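PDB 2II2: alpha-11 giardin from Giardia intestinalis, which binds calcium as a member of the annexin family and probably associates with phospholipids and the parasite cytoskeleton. Local coordinates for residues D93-H98 and N218-C223; D188-I193 and Y228-A233; A208-Y213 and V236-H241; A225-Y228 and A233-V236. One frame throughout, in Å; residues are numbered along the deposited sequence. Where two conformers were deposited one is given.

Contact 1. Residues D93-H98 and N218-C223; sequences DFRAIH and NARGLC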
loop_
_atom_site.group_PDB
_atom_site.type_symbol
_atom_site.label_atom_id
_atom_site.label_comp_id
_atom_site.label_asym_id
_atom_site.label_seq_id
_atom_site.Cartn_x
_atom_site.Cartn_y
_atom_site.Cartn_z
ATOM N N ASP A 93 -13.238 -0.778 0.487
ATOM C CA ASP A 93 -12.190 -0.985 -0.516
ATOM C C ASP A 93 -11.110 -1.815 0.169
ATOM O O ASP A 93 -10.207 -1.289 0.876
ATOM C CB ASP A 93 -11.613 0.356 -0.964
ATOM C CG ASP A 93 -10.486 0.216 -1.973
ATOM O OD1 ASP A 93 -10.054 -0.927 -2.210
ATOM O OD2 ASP A 93 -10.024 1.235 -2.516
ATOM N N PHE A 94 -11.227 -3.136 0.040
ATOM C CA PHE A 94 -10.260 -4.004 0.672
ATOM C C PHE A 94 -8.850 -3.783 0.143
ATOM O O PHE A 94 -7.880 -4.008 0.881
ATOM C CB PHE A 94 -10.644 -5.478 0.521
ATOM C CG PHE A 94 -11.750 -5.898 1.433
ATOM C CD1 PHE A 94 -12.947 -6.340 0.907
ATOM C CD2 PHE A 94 -11.604 -5.854 2.815
ATOM C CE1 PHE A 94 -13.996 -6.762 1.746
ATOM C CE2 PHE A 94 -12.652 -6.265 3.664
ATOM C CZ PHE A 94 -13.839 -6.719 3.123
ATOM N N ARG A 95 -8.706 -3.395 -1.122
ATOM C CA ARG A 95 -7.344 -3.204 -1.631
ATOM C C ARG A 95 -6.612 -2.159 -0.768
ATOM O O ARG A 95 -5.459 -2.348 -0.395
ATOM C CB ARG A 95 -7.340 -2.768 -3.089
ATOM C CG ARG A 95 -7.831 -3.816 -4.050
ATOM C CD ARG A 95 -7.613 -3.350 -5.478
ATOM N NE ARG A 95 -7.898 -4.404 -6.440
ATOM C CZ ARG A 95 -9.119 -4.756 -6.844
ATOM N NH1 ARG A 95 -10.195 -4.115 -6.399
ATOM N NH2 ARG A 95 -9.275 -5.747 -7.720
ATOM N N ALA A 96 -7.317 -1.065 -0.470
ATOM C CA ALA A 96 -6.728 0.038 0.286
ATOM C C ALA A 96 -6.505 -0.351 1.755
ATOM O O ALA A 96 -5.467 -0.034 2.353
ATOM C CB ALA A 96 -7.591 1.283 0.199
ATOM N N ILE A 97 -7.486 -1.033 2.366
ATOM C CA ILE A 97 -7.302 -1.468 3.758
ATOM C C ILE A 97 -6.117 -2.429 3.861
ATOM O O ILE A 97 -5.279 -2.309 4.759
ATOM C CB ILE A 97 -8.594 -2.133 4.323
ATOM C CG1 ILE A 97 -9.791 -1.167 4.235
ATOM C CG2 ILE A 97 -8.346 -2.562 5.755
ATOM C CD1 ILE A 97 -11.151 -1.854 4.384
ATOM N N HIS A 98 -6.043 -3.372 2.935
ATOM C CA HIS A 98 -4.964 -4.333 2.920
ATOM C C HIS A 98 -3.608 -3.665 2.801
ATOM O O HIS A 98 -2.654 -4.014 3.504
ATOM C CB HIS A 98 -5.142 -5.322 1.768
ATOM C CG HIS A 98 -6.236 -6.305 1.990
ATOM N ND1 HIS A 98 -6.733 -7.075 0.966
ATOM C CD2 HIS A 98 -6.944 -6.632 3.096
ATOM C CE1 HIS A 98 -7.704 -7.837 1.436
ATOM N NE2 HIS A 98 -7.833 -7.607 2.734
ATOM N N ASN A 218 -9.552 -10.614 -2.942
ATOM C CA ASN A 218 -9.114 -11.749 -2.130
ATOM C C ASN A 218 -7.707 -12.196 -2.542
ATOM O O ASN A 218 -6.800 -12.289 -1.710
ATOM C CB ASN A 218 -10.058 -12.964 -2.251
ATOM C CG ASN A 218 -11.331 -12.859 -1.379
ATOM O OD1 ASN A 218 -11.353 -12.207 -0.336
ATOM N ND2 ASN A 218 -12.390 -13.541 -1.813
ATOM N N ALA A 219 -7.532 -12.487 -3.831
ATOM C CA ALA A 219 -6.250 -13.009 -4.324
ATOM C C ALA A 219 -5.122 -12.032 -4.035
ATOM O O ALA A 219 -4.053 -12.403 -3.573
ATOM C CB ALA A 219 -6.326 -13.311 -5.823
ATOM N N ARG A 220 -5.384 -10.766 -4.338
ATOM C CA ARG A 220 -4.379 -9.739 -4.152
ATOM C C ARG A 220 -3.980 -9.616 -2.685
ATOM O O ARG A 220 -2.785 -9.512 -2.347
ATOM C CB ARG A 220 -4.911 -8.401 -4.659
ATOM C CG ARG A 220 -4.003 -7.194 -4.459
ATOM C CD ARG A 220 -4.784 -5.966 -4.808
ATOM N NE ARG A 220 -4.064 -4.698 -4.709
ATOM C CZ ARG A 220 -3.863 -4.040 -3.567
ATOM N NH1 ARG A 220 -4.326 -4.513 -2.392
ATOM N NH2 ARG A 220 -3.201 -2.893 -3.564
ATOM N N GLY A 221 -4.971 -9.621 -1.797
ATOM C CA GLY A 221 -4.653 -9.446 -0.375
ATOM C C GLY A 221 -3.821 -10.605 0.189
ATOM O O GLY A 221 -2.870 -10.407 0.963
ATOM N N LEU A 222 -4.201 -11.826 -0.188
ATOM C CA LEU A 222 -3.429 -12.980 0.256
ATOM C C LEU A 222 -2.023 -12.932 -0.294
ATOM O O LEU A 222 -1.076 -13.258 0.398
ATOM C CB LEU A 222 -4.117 -14.292 -0.177
ATOM C CG LEU A 222 -5.343 -14.665 0.640
ATOM C CD1 LEU A 222 -6.101 -15.732 -0.095
ATOM C CD2 LEU A 222 -4.928 -15.153 2.061
ATOM N N CYS A 223 -1.864 -12.527 -1.558
ATOM C CA CYS A 223 -0.514 -12.426 -2.109
ATOM C C CYS A 223 0.316 -11.352 -1.400
ATOM O O CYS A 223 1.519 -11.505 -1.255
ATOM C CB CYS A 223 -0.552 -12.143 -3.606
ATOM S SG CYS A 223 -1.034 -13.542 -4.619
HETATM O O HOH W 1 -6.336 -6.618 -1.788
#

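Contact 2. Residues D188-I193 and Y228-A233; sequences DEYKEI and YNLAPA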
loop_
_atom_site.group_PDB
_atom_site.type_symbol
_atom_site.label_atom_id
_atom_site.label_comp_id
_atom_site.label_asym_id
_atom_site.label_seq_id
_atom_site.Cartn_x
_atom_site.Cartn_y
_atom_site.Cartn_z
ATOM N N ASP A 188 11.420 -16.132 9.334
ATOM C CA ASP A 188 12.335 -17.260 9.193
ATOM C C ASP A 188 11.584 -18.530 8.822
ATOM O O ASP A 188 11.974 -19.245 7.894
ATOM C CB ASP A 188 13.150 -17.478 10.474
ATOM C CG ASP A 188 14.266 -16.457 10.669
ATOM O OD1 ASP A 188 14.503 -15.595 9.806
ATOM O OD2 ASP A 188 14.922 -16.537 11.722
ATOM N N GLU A 189 10.526 -18.848 9.571
ATOM C CA GLU A 189 9.772 -20.046 9.247
ATOM C C GLU A 189 9.062 -19.929 7.904
ATOM O O GLU A 189 8.995 -20.901 7.157
ATOM C CB GLU A 189 8.749 -20.361 10.323
ATOM C CG GLU A 189 9.405 -20.951 11.554
ATOM C CD GLU A 189 8.442 -21.641 12.535
ATOM O OE1 GLU A 189 7.201 -21.436 12.415
ATOM O OE2 GLU A 189 8.958 -22.342 13.461
ATOM N N TYR A 190 8.524 -18.745 7.587
ATOM C CA TYR A 190 7.808 -18.622 6.340
ATOM C C TYR A 190 8.690 -18.812 5.095
ATOM O O TYR A 190 8.238 -19.370 4.098
ATOM C CB TYR A 190 7.069 -17.268 6.224
ATOM C CG TYR A 190 5.997 -17.332 5.176
ATOM C CD1 TYR A 190 4.803 -17.996 5.436
ATOM C CD2 TYR A 190 6.186 -16.786 3.914
ATOM C CE1 TYR A 190 3.794 -18.091 4.472
ATOM C CE2 TYR A 190 5.191 -16.854 2.933
ATOM C CZ TYR A 190 3.983 -17.529 3.214
ATOM O OH TYR A 190 2.969 -17.621 2.269
ATOM N N LYS A 191 9.936 -18.344 5.157
ATOM C CA LYS A 191 10.845 -18.573 4.037
ATOM C C LYS A 191 10.944 -20.089 3.775
ATOM O O LYS A 191 10.948 -20.542 2.612
ATOM C CB LYS A 191 12.226 -18.018 4.375
ATOM C CG LYS A 191 13.202 -18.030 3.213
ATOM C CD LYS A 191 14.546 -17.425 3.554
ATOM C CE LYS A 191 15.407 -17.358 2.294
ATOM N NZ LYS A 191 16.708 -16.707 2.604
ATOM N N GLU A 192 11.025 -20.869 4.862
ATOM C CA GLU A 192 11.092 -22.315 4.741
ATOM C C GLU A 192 9.769 -22.946 4.254
ATOM O O GLU A 192 9.777 -23.872 3.429
ATOM C CB GLU A 192 11.515 -22.912 6.073
ATOM C CG GLU A 192 12.898 -22.441 6.484
ATOM C CD GLU A 192 13.190 -22.551 7.979
ATOM O OE1 GLU A 192 12.342 -23.075 8.741
ATOM O OE2 GLU A 192 14.290 -22.095 8.393
ATOM N N ILE A 193 8.631 -22.440 4.751
ATOM C CA ILE A 193 7.324 -22.919 4.333
ATOM C C ILE A 193 7.142 -22.684 2.838
ATOM O O ILE A 193 6.677 -23.579 2.109
ATOM C CB ILE A 193 6.206 -22.241 5.152
ATOM C CG1 ILE A 193 6.271 -22.696 6.620
ATOM C CG2 ILE A 193 4.835 -22.473 4.523
ATOM C CD1 ILE A 193 5.463 -21.771 7.550
ATOM N N TYR A 228 4.800 -10.174 1.994
ATOM C CA TYR A 228 5.303 -9.386 3.111
ATOM C C TYR A 228 6.219 -10.233 3.985
ATOM O O TYR A 228 7.245 -9.765 4.460
ATOM C CB TYR A 228 4.139 -8.806 3.937
ATOM C CG TYR A 228 4.672 -7.877 5.010
ATOM C CD1 TYR A 228 4.906 -6.528 4.721
ATOM C CD2 TYR A 228 4.943 -8.334 6.278
ATOM C CE1 TYR A 228 5.430 -5.663 5.682
ATOM C CE2 TYR A 228 5.477 -7.473 7.246
ATOM C CZ TYR A 228 5.715 -6.136 6.945
ATOM O OH TYR A 228 6.247 -5.280 7.886
ATOM N N ASN A 229 5.808 -11.486 4.180
ATOM C CA ASN A 229 6.605 -12.415 4.961
ATOM C C ASN A 229 8.000 -12.675 4.367
ATOM O O ASN A 229 8.949 -12.936 5.088
ATOM C CB ASN A 229 5.916 -13.741 5.136
ATOM C CG ASN A 229 4.733 -13.682 6.077
ATOM O OD1 ASN A 229 4.588 -12.734 6.850
ATOM N ND2 ASN A 229 3.888 -14.695 6.027
ATOM N N LEU A 230 8.063 -12.698 3.045
ATOM C CA LEU A 230 9.336 -12.893 2.347
ATOM C C LEU A 230 10.215 -11.634 2.387
ATOM O O LEU A 230 11.415 -11.720 2.709
ATOM C CB LEU A 230 9.081 -13.375 0.924
ATOM C CG LEU A 230 8.390 -14.751 0.806
ATOM C CD1 LEU A 230 8.057 -15.088 -0.656
ATOM C CD2 LEU A 230 9.168 -15.887 1.459
ATOM N N ALA A 231 9.616 -10.467 2.126
ATOM C CA ALA A 231 10.273 -9.179 2.351
ATOM C C ALA A 231 9.214 -8.091 2.271
ATOM O O ALA A 231 8.421 -8.082 1.362
ATOM C CB ALA A 231 11.310 -8.893 1.278
ATOM N N PRO A 232 9.167 -7.161 3.215
ATOM C CA PRO A 232 8.192 -6.080 3.115
ATOM C C PRO A 232 8.143 -5.396 1.760
ATOM O O PRO A 232 7.057 -5.122 1.238
ATOM C CB PRO A 232 8.623 -5.152 4.232
ATOM C CG PRO A 232 9.076 -6.137 5.285
ATOM C CD PRO A 232 9.880 -7.144 4.503
ATOM N N ALA A 233 9.300 -5.119 1.166
ATOM C CA ALA A 233 9.302 -4.390 -0.101
ATOM C C ALA A 233 8.817 -5.242 -1.270
ATOM O O ALA A 233 8.456 -4.710 -2.304
ATOM C CB ALA A 233 10.703 -3.816 -0.372
#

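Contact 3. Residues A208-Y213 and V236-H241; sequences AIETRY and VAYAFH. With SO4 (sulfate ion), chain C.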
loop_
_atom_site.group_PDB
_atom_site.type_symbol
_atom_site.label_atom_id
_atom_site.label_comp_id
_atom_site.label_asym_id
_atom_site.label_seq_id
_atom_site.Cartn_x
_atom_site.Cartn_y
_atom_site.Cartn_z
ATOM N N ALA A 208 -0.637 -20.282 -6.997
ATOM C CA ALA A 208 -1.680 -21.084 -6.354
ATOM C C ALA A 208 -2.810 -20.195 -5.810
ATOM O O ALA A 208 -3.980 -20.515 -5.982
ATOM C CB ALA A 208 -1.088 -21.959 -5.298
ATOM N N ILE A 209 -2.447 -19.089 -5.162
ATOM C CA ILE A 209 -3.477 -18.151 -4.699
ATOM C C ILE A 209 -4.302 -17.583 -5.860
ATOM O O ILE A 209 -5.518 -17.516 -5.787
ATOM C CB ILE A 209 -2.827 -17.010 -3.899
ATOM C CG1 ILE A 209 -2.239 -17.518 -2.584
ATOM C CG2 ILE A 209 -3.815 -15.902 -3.605
ATOM C CD1 ILE A 209 -1.318 -16.505 -1.887
ATOM N N GLU A 210 -3.616 -17.111 -6.894
ATOM C CA GLU A 210 -4.302 -16.413 -7.963
ATOM C C GLU A 210 -5.183 -17.357 -8.773
ATOM O O GLU A 210 -6.217 -16.935 -9.292
ATOM C CB GLU A 210 -3.294 -15.630 -8.804
ATOM C CG GLU A 210 -2.750 -14.415 -8.064
ATOM C CD GLU A 210 -1.711 -13.625 -8.817
ATOM O OE1 GLU A 210 -1.094 -14.159 -9.754
ATOM O OE2 GLU A 210 -1.497 -12.430 -8.471
ATOM N N THR A 211 -4.807 -18.633 -8.822
ATOM C CA THR A 211 -5.660 -19.624 -9.473
ATOM C C THR A 211 -6.904 -19.922 -8.645
ATOM O O THR A 211 -8.018 -20.054 -9.198
ATOM C CB THR A 211 -4.884 -20.927 -9.765
ATOM O OG1 THR A 211 -3.895 -20.632 -10.765
ATOM C CG2 THR A 211 -5.804 -22.081 -10.245
ATOM N N ARG A 212 -6.724 -20.015 -7.329
ATOM C CA ARG A 212 -7.822 -20.408 -6.444
ATOM C C ARG A 212 -8.848 -19.299 -6.242
ATOM O O ARG A 212 -10.036 -19.554 -6.195
ATOM C CB ARG A 212 -7.284 -20.807 -5.072
ATOM C CG ARG A 212 -8.375 -20.981 -4.032
ATOM C CD ARG A 212 -9.326 -22.117 -4.352
ATOM N NE ARG A 212 -8.702 -23.352 -3.928
ATOM C CZ ARG A 212 -9.320 -24.528 -3.833
ATOM N NH1 ARG A 212 -10.608 -24.641 -4.149
ATOM N NH2 ARG A 212 -8.625 -25.580 -3.385
ATOM N N TYR A 213 -8.369 -18.084 -6.030
ATOM C CA TYR A 213 -9.251 -16.985 -5.623
ATOM C C TYR A 213 -9.622 -16.136 -6.806
ATOM O O TYR A 213 -8.840 -15.320 -7.276
ATOM C CB TYR A 213 -8.597 -16.122 -4.540
ATOM C CG TYR A 213 -8.595 -16.814 -3.213
ATOM C CD1 TYR A 213 -7.552 -17.649 -2.848
ATOM C CD2 TYR A 213 -9.654 -16.658 -2.321
ATOM C CE1 TYR A 213 -7.575 -18.300 -1.633
ATOM C CE2 TYR A 213 -9.677 -17.300 -1.118
ATOM C CZ TYR A 213 -8.629 -18.122 -0.768
ATOM O OH TYR A 213 -8.603 -18.778 0.460
ATOM N N VAL A 236 5.186 -4.683 -1.427
ATOM C CA VAL A 236 4.947 -3.426 -2.110
ATOM C C VAL A 236 5.114 -3.595 -3.622
ATOM O O VAL A 236 4.297 -3.115 -4.403
ATOM C CB VAL A 236 5.874 -2.328 -1.569
ATOM C CG1 VAL A 236 5.734 -1.028 -2.373
ATOM C CG2 VAL A 236 5.590 -2.056 -0.110
ATOM N N ALA A 237 6.175 -4.293 -4.038
ATOM C CA ALA A 237 6.381 -4.552 -5.467
ATOM C C ALA A 237 5.195 -5.305 -6.065
ATOM O O ALA A 237 4.745 -4.965 -7.168
ATOM C CB ALA A 237 7.642 -5.347 -5.679
ATOM N N TYR A 238 4.702 -6.346 -5.390
ATOM C CA TYR A 238 3.543 -7.102 -5.897
ATOM C C TYR A 238 2.322 -6.188 -6.025
ATOM O O TYR A 238 1.627 -6.220 -7.040
ATOM C CB TYR A 238 3.249 -8.293 -4.965
ATOM C CG TYR A 238 1.961 -8.956 -5.379
ATOM C CD1 TYR A 238 1.933 -9.916 -6.379
ATOM C CD2 TYR A 238 0.752 -8.586 -4.796
ATOM C CE1 TYR A 238 0.733 -10.465 -6.782
ATOM C CE2 TYR A 238 -0.449 -9.107 -5.196
ATOM C CZ TYR A 238 -0.476 -10.051 -6.179
ATOM O OH TYR A 238 -1.695 -10.558 -6.567
ATOM N N ALA A 239 2.064 -5.376 -5.006
ATOM C CA ALA A 239 0.918 -4.488 -5.028
ATOM C C ALA A 239 1.035 -3.512 -6.202
ATOM O O ALA A 239 0.048 -3.225 -6.900
ATOM C CB ALA A 239 0.786 -3.756 -3.728
ATOM N N PHE A 240 2.238 -3.015 -6.442
ATOM C CA PHE A 240 2.473 -2.090 -7.541
ATOM C C PHE A 240 2.226 -2.771 -8.885
ATOM O O PHE A 240 1.578 -2.209 -9.779
ATOM C CB PHE A 240 3.885 -1.450 -7.442
ATOM C CG PHE A 240 4.011 -0.217 -8.287
ATOM C CD1 PHE A 240 3.573 1.010 -7.804
ATOM C CD2 PHE A 240 4.513 -0.287 -9.573
ATOM C CE1 PHE A 240 3.613 2.139 -8.581
ATOM C CE2 PHE A 240 4.588 0.851 -10.360
ATOM C CZ PHE A 240 4.143 2.081 -9.854
ATOM N N HIS A 241 2.730 -4.005 -9.007
ATOM C CA HIS A 241 2.466 -4.849 -10.184
ATOM C C HIS A 241 0.952 -5.011 -10.407
ATOM O O HIS A 241 0.422 -4.845 -11.521
ATOM C CB HIS A 241 3.122 -6.232 -10.012
ATOM C CG HIS A 241 2.927 -7.136 -11.197
ATOM N ND1 HIS A 241 3.385 -6.817 -12.457
ATOM C CD2 HIS A 241 2.326 -8.343 -11.315
ATOM C CE1 HIS A 241 3.077 -7.785 -13.300
ATOM N NE2 HIS A 241 2.430 -8.722 -12.631
HETATM S S SO4 C . 2.749 -12.909 -12.549
HETATM O O1 SO4 C . 1.640 -13.713 -13.054
HETATM O O2 SO4 C . 3.487 -12.359 -13.681
HETATM O O3 SO4 C . 2.230 -11.820 -11.725
HETATM O O4 SO4 C . 3.641 -13.741 -11.745
#

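Contact 4. Residues A225-Y228 and A233-V236; sequences AHYY and ARAV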
loop_
_atom_site.group_PDB
_atom_site.type_symbol
_atom_site.label_atom_id
_atom_site.label_comp_id
_atom_site.label_asym_id
_atom_site.label_seq_id
_atom_site.Cartn_x
_atom_site.Cartn_y
_atom_site.Cartn_z
ATOM N N ALA A 225 0.032 -10.418 1.786
ATOM C CA ALA A 225 0.431 -10.965 3.089
ATOM C C ALA A 225 1.546 -12.003 2.951
ATOM O O ALA A 225 2.524 -12.014 3.719
ATOM C CB ALA A 225 -0.751 -11.530 3.822
ATOM N N HIS A 226 1.403 -12.874 1.965
ATOM C CA HIS A 226 2.432 -13.858 1.604
ATOM C C HIS A 226 3.763 -13.178 1.314
ATOM O O HIS A 226 4.788 -13.509 1.898
ATOM C CB HIS A 226 1.908 -14.622 0.371
ATOM C CG HIS A 226 2.974 -15.286 -0.437
ATOM N ND1 HIS A 226 3.677 -16.385 0.007
ATOM C CD2 HIS A 226 3.470 -14.966 -1.652
ATOM C CE1 HIS A 226 4.561 -16.713 -0.919
ATOM N NE2 HIS A 226 4.449 -15.878 -1.934
ATOM N N TYR A 227 3.754 -12.224 0.391
ATOM C CA TYR A 227 5.006 -11.584 0.005
ATOM C C TYR A 227 5.623 -10.776 1.133
ATOM O O TYR A 227 6.836 -10.688 1.198
ATOM C CB TYR A 227 4.840 -10.761 -1.275
ATOM C CG TYR A 227 4.901 -11.603 -2.531
ATOM C CD1 TYR A 227 3.895 -11.564 -3.479
ATOM C CD2 TYR A 227 5.997 -12.436 -2.774
ATOM C CE1 TYR A 227 3.971 -12.340 -4.657
ATOM C CE2 TYR A 227 6.076 -13.205 -3.939
ATOM C CZ TYR A 227 5.067 -13.153 -4.874
ATOM O OH TYR A 227 5.197 -13.889 -6.025
ATOM N N TYR A 228 4.800 -10.174 1.994
ATOM C CA TYR A 228 5.303 -9.386 3.111
ATOM C C TYR A 228 6.219 -10.233 3.985
ATOM O O TYR A 228 7.245 -9.765 4.460
ATOM C CB TYR A 228 4.139 -8.806 3.937
ATOM C CG TYR A 228 4.672 -7.877 5.010
ATOM C CD1 TYR A 228 4.906 -6.528 4.721
ATOM C CD2 TYR A 228 4.943 -8.334 6.278
ATOM C CE1 TYR A 228 5.430 -5.663 5.682
ATOM C CE2 TYR A 228 5.477 -7.473 7.246
ATOM C CZ TYR A 228 5.715 -6.136 6.945
ATOM O OH TYR A 228 6.247 -5.280 7.886
ATOM N N ALA A 233 9.300 -5.119 1.166
ATOM C CA ALA A 233 9.302 -4.390 -0.101
ATOM C C ALA A 233 8.817 -5.242 -1.270
ATOM O O ALA A 233 8.456 -4.710 -2.304
ATOM C CB ALA A 233 10.703 -3.816 -0.372
ATOM N N ARG A 234 8.867 -6.562 -1.087
ATOM C CA ARG A 234 8.322 -7.481 -2.072
ATOM C C ARG A 234 6.793 -7.396 -2.112
ATOM O O ARG A 234 6.183 -7.528 -3.175
ATOM C CB ARG A 234 8.823 -8.911 -1.798
ATOM C CG ARG A 234 8.617 -9.850 -2.956
ATOM C CD ARG A 234 9.416 -11.089 -2.738
ATOM N NE ARG A 234 9.330 -11.982 -3.869
ATOM C CZ ARG A 234 9.920 -13.168 -3.939
ATOM N NH1 ARG A 234 10.671 -13.578 -2.927
ATOM N NH2 ARG A 234 9.756 -13.926 -5.022
ATOM N N ALA A 235 6.170 -7.235 -0.943
ATOM C CA ALA A 235 4.732 -7.016 -0.893
ATOM C C ALA A 235 4.378 -5.727 -1.639
ATOM O O ALA A 235 3.390 -5.708 -2.372
ATOM C CB ALA A 235 4.250 -6.922 0.538
ATOM N N VAL A 236 5.186 -4.683 -1.427
ATOM C CA VAL A 236 4.947 -3.426 -2.110
ATOM C C VAL A 236 5.114 -3.595 -3.622
ATOM O O VAL A 236 4.297 -3.115 -4.403
ATOM C CB VAL A 236 5.874 -2.328 -1.569
ATOM C CG1 VAL A 236 5.734 -1.028 -2.373
ATOM C CG2 VAL A 236 5.590 -2.056 -0.110
HETATM O O HOH W 2 7.803 -12.866 -7.009
#

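Contact 1. Residues D93-H98 and N218-C223
In this all-helical annexin fold, the first turn of helix 94-102 lies beside the N-terminal half of helix 216-230, and Arg95 and His98 meet Arg220 and Gly221 across the gap. The two short axes run nearly parallel, with a closest approach of 9.8 Å. Arg220 does the reaching: CG stands anti to the backbone N (chi1 176°) and the chain stays extended to NE, which carries the guanidinium over to the neighbouring helix. There NH1 makes a weak, bent hydrogen bond to Arg95 O, 3.2 Å long with an N-H...O angle of 132°. Arg95 CB sits over one face of the Arg220 guanidinium, off its centre, and the two extended side chains cross at about a right angle. Their charged groups are consequently close, with Arg95 NE 4.2 Å from Arg220 NE, and the guanidinium planes are turned 68° apart. One residue along, Gly221 lets the imidazole in, His98 ND1 lying 3.4 Å from Gly221 CA. A water in the plane of both flat groups bridges them, 2.8 Å from His98 ND1 and 3.0 Å from Arg220 NH1, from which it accepts. The far nitrogen of the ring, His98 NE2, is hydrogen-bonded to Ala138 O, while Arg220 NH2 forms a salt bridge with Asp99. The proximity of two arginines would be unfavourable alone; the Asp99 carboxylate probably offsets it, and carbonyl, water and carboxylate together fix the rotation of the buried Arg220 head group.

Contact 2. Residues D188-I193 and Y228-A233
Tyr190, on helix 187-201, meets Asn229 and Leu230 near the C-terminal end of helix 216-230. Tyr190 CB begins 3.9 Å from Asn229 CB. Because CG is placed anti to the backbone N (chi1 -161°), the ring is carried toward the asparagine, and CG then has Asn229 ND2 at 3.5 Å. Along one edge of the ring, Tyr190 CD2 makes the closest approach of the contact, 3.3 Å to Asn229 CB, and has Leu230 CD2 at 4.0 Å near the ring plane; CE2 still neighbours Asn229 CB. Along the other edge, Tyr190 CD1 lies 3.5 Å from Asn229 ND2 and CE1 is within 3.7 Å of Asn229 ND2, which CZ also neighbours. The amide stays over the same face throughout, its nitrogen covering the ring centrally, 3.4 Å above the plane. It is steeply tilted rather than stacked: its plane makes 67° with the ring. At the tip, Tyr190 OH leaves Asn229 behind and hydrogen-bonds to His226 ND1, about one turn before Asn229 on helix 216-230. Leu230 CD2 also borders the backbone at Lys191 CA, extending the apolar part of the contact toward the exposed side of helix 187-201.

No hydrogen bond joins the two segments. Asn229 ND2 is instead committed to Ile182 O, a backbone carbonyl of helix 175-184, which fixes the amide over the aromatic face. The contact thus combines van der Waals packing with a polar nitrogen above a pi face, while directional bonding to His226 and Ile182 sets how ring and amide are turned.

Contact 3. Residues A208-Y213 and V236-H241
Tyr238 OH donates to Glu210 OE2 at 2.7 Å, a short hydrogen bond and the one direct bond between residues 208-213 of helix 205-212 and residues 236-241 of helix 232-244. The backbones are well separated, the nearest pair of CA atoms, those of Glu210 and Tyr238, being 12.3 Å apart, so two long side chains must span the distance from opposite directions. Glu210 has an extended chain beyond CG, and Tyr238 projects its ring from a CG anti to the backbone N (chi1 173°). The acceptor uses its anti lone pair, the one pointing away from the other carboxylate oxygen. Glu210 OE2 also lies in the plane of the tyrosine ring, at its edge, where Tyr238 CE1 is 3.4 Å away. Carboxylate and ring are not coplanar: their planes differ by 43°.

One turn after Tyr238, His241 in one of its two conformers points its imidazole to a sulfate ion, probably acquired from the crystallisation liquor. The bond from His241 NE2 to sulfate O3 is weak and doubtful, 3.2 Å long and with an N-H...O angle of 121°. In that conformer His241 NE2 and Glu210 OE2 remain 6.8 Å apart. Around the tyrosine, Cys223 of the intervening helix 216-230 packs on the ring and the Tyr227 ring meets it at an incline.

The small buried area, 71 Å² over both sides, indicates a link by one polar bond rather than by a broad interface. Donation from the phenol gives the carboxylate a neutral partner, which would stabilise its negative charge without forming a salt bridge.

Contact 4. Residues A225-Y228 and A233-V236
Tyr227 packs on Ala235 and Arg234, and Tyr228 on Ala235, where helix 216-230 and helix 232-244 fold back across a tight turn as a helix-turn-helix pair. The tight part centres on Ala235, whose CA lies 4.7 Å from that of Tyr227. Its methyl group presses against the backbone of the preceding helix, Ala235 CB being 3.6 Å from Tyr228 N, and it touches Tyr228 CB at 3.9 Å. Next to it, Tyr227 CB reaches Ala235 CA at 3.8 Å. The small side chain is what allows the two backbones to come this near.

Toward solvent the contact becomes more polar and is completed by water, though Arg234 still lies close to the ring. Arg234, with CG anti to the backbone N (chi1 -165°) and an extended chain to NE, passes the Tyr227 ring at a slant. Arg234 NE is 3.5 Å from both Tyr227 CD2 and CE2, and Tyr227 CE2 lies over one face of the guanidinium. The two planes are inclined by 27°. Beyond them a water bridges the polar ends: Arg234 NH2 donates to it at 3.0 Å, and Tyr227 OH lies at the same 3.0 Å from it. The phenol has a protein partner too, Gln206 NE2, while the ring of His226 places CD2 over the centre of a Tyr227 face.

The partly exposed arginine therefore keeps its charge in contact with water while its aliphatic chain and NE lie against an aromatic ring. Hydrogen bonds of the phenol oxygen with Gln206 and the water would restrain the ring against which the arginine lies.

In the fold
From the N terminus, contact 1 opens first: residues 93-98 are separated from 218-223 by 119 mostly helical residues, and their meeting brings helix 94-102 beside helix 216-230. Contacts 2 and 3 open within that span, at 188-193 and 208-213, and close after it, at 228-233 and 236-241; each crosses contact 1, and they cross each other. Contact 4 follows contact 1 in series and closes the shortest loop, the turn between helices 216-230 and 232-244, sharing Tyr228 and Ala233 with contact 2 and Val236 with contact 3. Helix 216-230 thus lies amid helices 94-102, 187-201 and 232-244, while contact 3 bridges past it from helix 205-212.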